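Local coordinates for serine-rich secreted cell wall anchored (LPXTG-motif ) protein (Lactobacillus reuteri ATCC 53608, PDB 5NXK) that probably acts as a surface adhesin, a serine-rich repeat protein anchored in the cell wall that takes part in contact between gut bacterium and host, at residues G88-S93 with D98-K103. Numbering follows the deposited sequence.
Sequences GFVNMS and DTVTYK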
loop_
_atom_site.group_PDB
_atom_site.type_symbol
_atom_site.label_atom_id
_atom_site.label_comp_id
_atom_site.label_asym_id
_atom_site.label_seq_id
_atom_site.Cartn_x
_atom_site.Cartn_y
_atom_site.Cartn_z
ATOM N N GLY A 88 7.516 6.817 -1.684
ATOM C CA GLY A 88 6.508 6.271 -2.580
ATOM C C GLY A 88 6.248 7.109 -3.810
ATOM O O GLY A 88 6.702 8.255 -3.886
ATOM N N PHE A 89 5.542 6.532 -4.783
ATOM C CA PHE A 89 5.051 7.306 -5.910
ATOM C C PHE A 89 4.070 8.322 -5.398
ATOM O O PHE A 89 4.121 9.493 -5.781
ATOM C CB PHE A 89 4.375 6.442 -6.976
ATOM C CG PHE A 89 3.968 7.229 -8.199
ATOM C CD1 PHE A 89 4.909 7.547 -9.183
ATOM C CD2 PHE A 89 2.665 7.675 -8.359
ATOM C CE1 PHE A 89 4.545 8.297 -10.308
ATOM C CE2 PHE A 89 2.294 8.419 -9.480
ATOM C CZ PHE A 89 3.232 8.730 -10.455
ATOM N N VAL A 90 3.153 7.863 -4.550
ATOM C CA VAL A 90 2.307 8.780 -3.796
ATOM C C VAL A 90 2.689 8.775 -2.319
ATOM O O VAL A 90 2.845 7.719 -1.674
ATOM C CB VAL A 90 0.813 8.461 -3.905
ATOM C CG1 VAL A 90 0.009 9.611 -3.288
ATOM C CG2 VAL A 90 0.417 8.264 -5.362
ATOM N N ASN A 91 2.836 9.993 -1.814
ATOM C CA ASN A 91 3.167 10.269 -0.431
ATOM C C ASN A 91 1.948 10.935 0.168
ATOM O O ASN A 91 1.659 12.084 -0.128
ATOM C CB ASN A 91 4.410 11.168 -0.344
ATOM C CG ASN A 91 4.703 11.653 1.070
ATOM O OD1 ASN A 91 3.903 11.477 1.988
ATOM N ND2 ASN A 91 5.871 12.274 1.248
ATOM N N MET A 92 1.249 10.194 1.018
ATOM C CA MET A 92 -0.030 10.590 1.592
ATOM C C MET A 92 0.257 11.347 2.871
ATOM O O MET A 92 0.175 10.791 3.968
ATOM C CB MET A 92 -0.882 9.341 1.856
ATOM C CG MET A 92 -1.141 8.535 0.577
ATOM S SD MET A 92 -1.959 6.926 0.834
ATOM C CE MET A 92 -3.613 7.490 1.187
ATOM N N SER A 93 0.626 12.615 2.723
ATOM C CA SER A 93 1.092 13.401 3.857
ATOM C C SER A 93 0.133 14.510 4.304
ATOM O O SER A 93 0.547 15.432 5.001
ATOM C CB SER A 93 2.458 14.019 3.522
ATOM O OG SER A 93 3.513 13.107 3.780
ATOM N N ASP A 98 -6.617 11.251 3.167
ATOM C CA ASP A 98 -6.107 10.952 1.825
ATOM C C ASP A 98 -6.558 9.551 1.444
ATOM O O ASP A 98 -6.382 8.605 2.219
ATOM C CB ASP A 98 -4.579 10.974 1.753
ATOM C CG ASP A 98 -3.989 12.342 1.977
ATOM O OD1 ASP A 98 -4.557 13.334 1.481
ATOM O OD2 ASP A 98 -2.946 12.406 2.655
ATOM N N THR A 99 -7.103 9.420 0.249
ATOM C CA THR A 99 -7.484 8.132 -0.297
ATOM C C THR A 99 -6.864 8.007 -1.682
ATOM O O THR A 99 -7.020 8.903 -2.500
ATOM C CB THR A 99 -9.009 7.996 -0.362
ATOM O OG1 THR A 99 -9.540 8.091 0.972
ATOM C CG2 THR A 99 -9.407 6.656 -0.974
ATOM N N VAL A 100 -6.125 6.919 -1.914
ATOM C CA VAL A 100 -5.487 6.654 -3.196
ATOM C C VAL A 100 -6.065 5.360 -3.765
ATOM O O VAL A 100 -6.204 4.337 -3.061
ATOM C CB VAL A 100 -3.946 6.527 -3.067
ATOM C CG1 VAL A 100 -3.327 6.109 -4.397
ATOM C CG2 VAL A 100 -3.324 7.838 -2.548
ATOM N N THR A 101 -6.422 5.399 -5.037
ATOM C CA THR A 101 -6.952 4.233 -5.715
ATOM C C THR A 101 -6.114 3.933 -6.942
ATOM O O THR A 101 -5.929 4.798 -7.797
ATOM C CB THR A 101 -8.421 4.450 -6.116
ATOM O OG1 THR A 101 -9.194 4.632 -4.933
ATOM C CG2 THR A 101 -8.968 3.251 -6.896
ATOM N N TYR A 102 -5.580 2.718 -7.006
ATOM C CA TYR A 102 -4.886 2.231 -8.192
ATOM C C TYR A 102 -5.795 1.251 -8.905
ATOM O O TYR A 102 -6.171 0.231 -8.335
ATOM C CB TYR A 102 -3.579 1.521 -7.838
ATOM C CG TYR A 102 -2.393 2.393 -7.482
ATOM C CD1 TYR A 102 -2.464 3.781 -7.519
ATOM C CD2 TYR A 102 -1.189 1.806 -7.100
ATOM C CE1 TYR A 102 -1.348 4.566 -7.197
ATOM C CE2 TYR A 102 -0.086 2.569 -6.775
ATOM C CZ TYR A 102 -0.172 3.949 -6.825
ATOM O OH TYR A 102 0.936 4.687 -6.489
ATOM N N LYS A 103 -6.155 1.544 -10.144
ATOM C CA LYS A 103 -6.975 0.618 -10.906
ATOM C C LYS A 103 -6.256 0.200 -12.191
ATOM O O LYS A 103 -5.845 1.056 -12.978
ATOM C CB LYS A 103 -8.330 1.236 -11.211
ATOM C CG LYS A 103 -9.200 0.380 -12.124
ATOM C CD LYS A 103 -10.545 1.062 -12.395
ATOM C CE LYS A 103 -11.465 0.197 -13.269
ATOM N NZ LYS A 103 -12.867 0.733 -13.255
#
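With M92 CG anti to its own carbonyl carbon (chi1 -59°), the bend at chi3 (74°) lays SD against V100 and turns CE to the backbone of D98, while V90 sets CG1 against V100 and CG2 against the hydroxyl end of Y102. The two strands, 90-92 and 98-102, belong to different parallel sheets of a right-handed beta-solenoid of the pectate lyase-like type, and face each other across its interior. Their axes run nearly antiparallel, 8.4 Å apart at the closest. M92 SD lies 3.8 Å from V100 CG2, the same methyl that meets V90 CG1 at 3.8 Å, so one branch of V100 packs against two residues of the facing strand. The M92 methyl goes further, CE standing 3.2 Å from D98 O. At the other end, the phenol of Y102 extends across the core: V90 CG2 comes up to the edge of its ring, near the ring plane, and the hydroxyl ends beside F89, with OH 3.9 Å from F89 CB. L63 of the preceding coil packs on V90 and D98, and L124 of the following coil on V100. The D98 carboxylate is buried but satisfied: OD1 bonds to S94 OG and OD2 forms a salt bridge with K122 NZ. D98 OD2 also lies near S93 N, a 3.6 Å contact too long to count as a hydrogen bond.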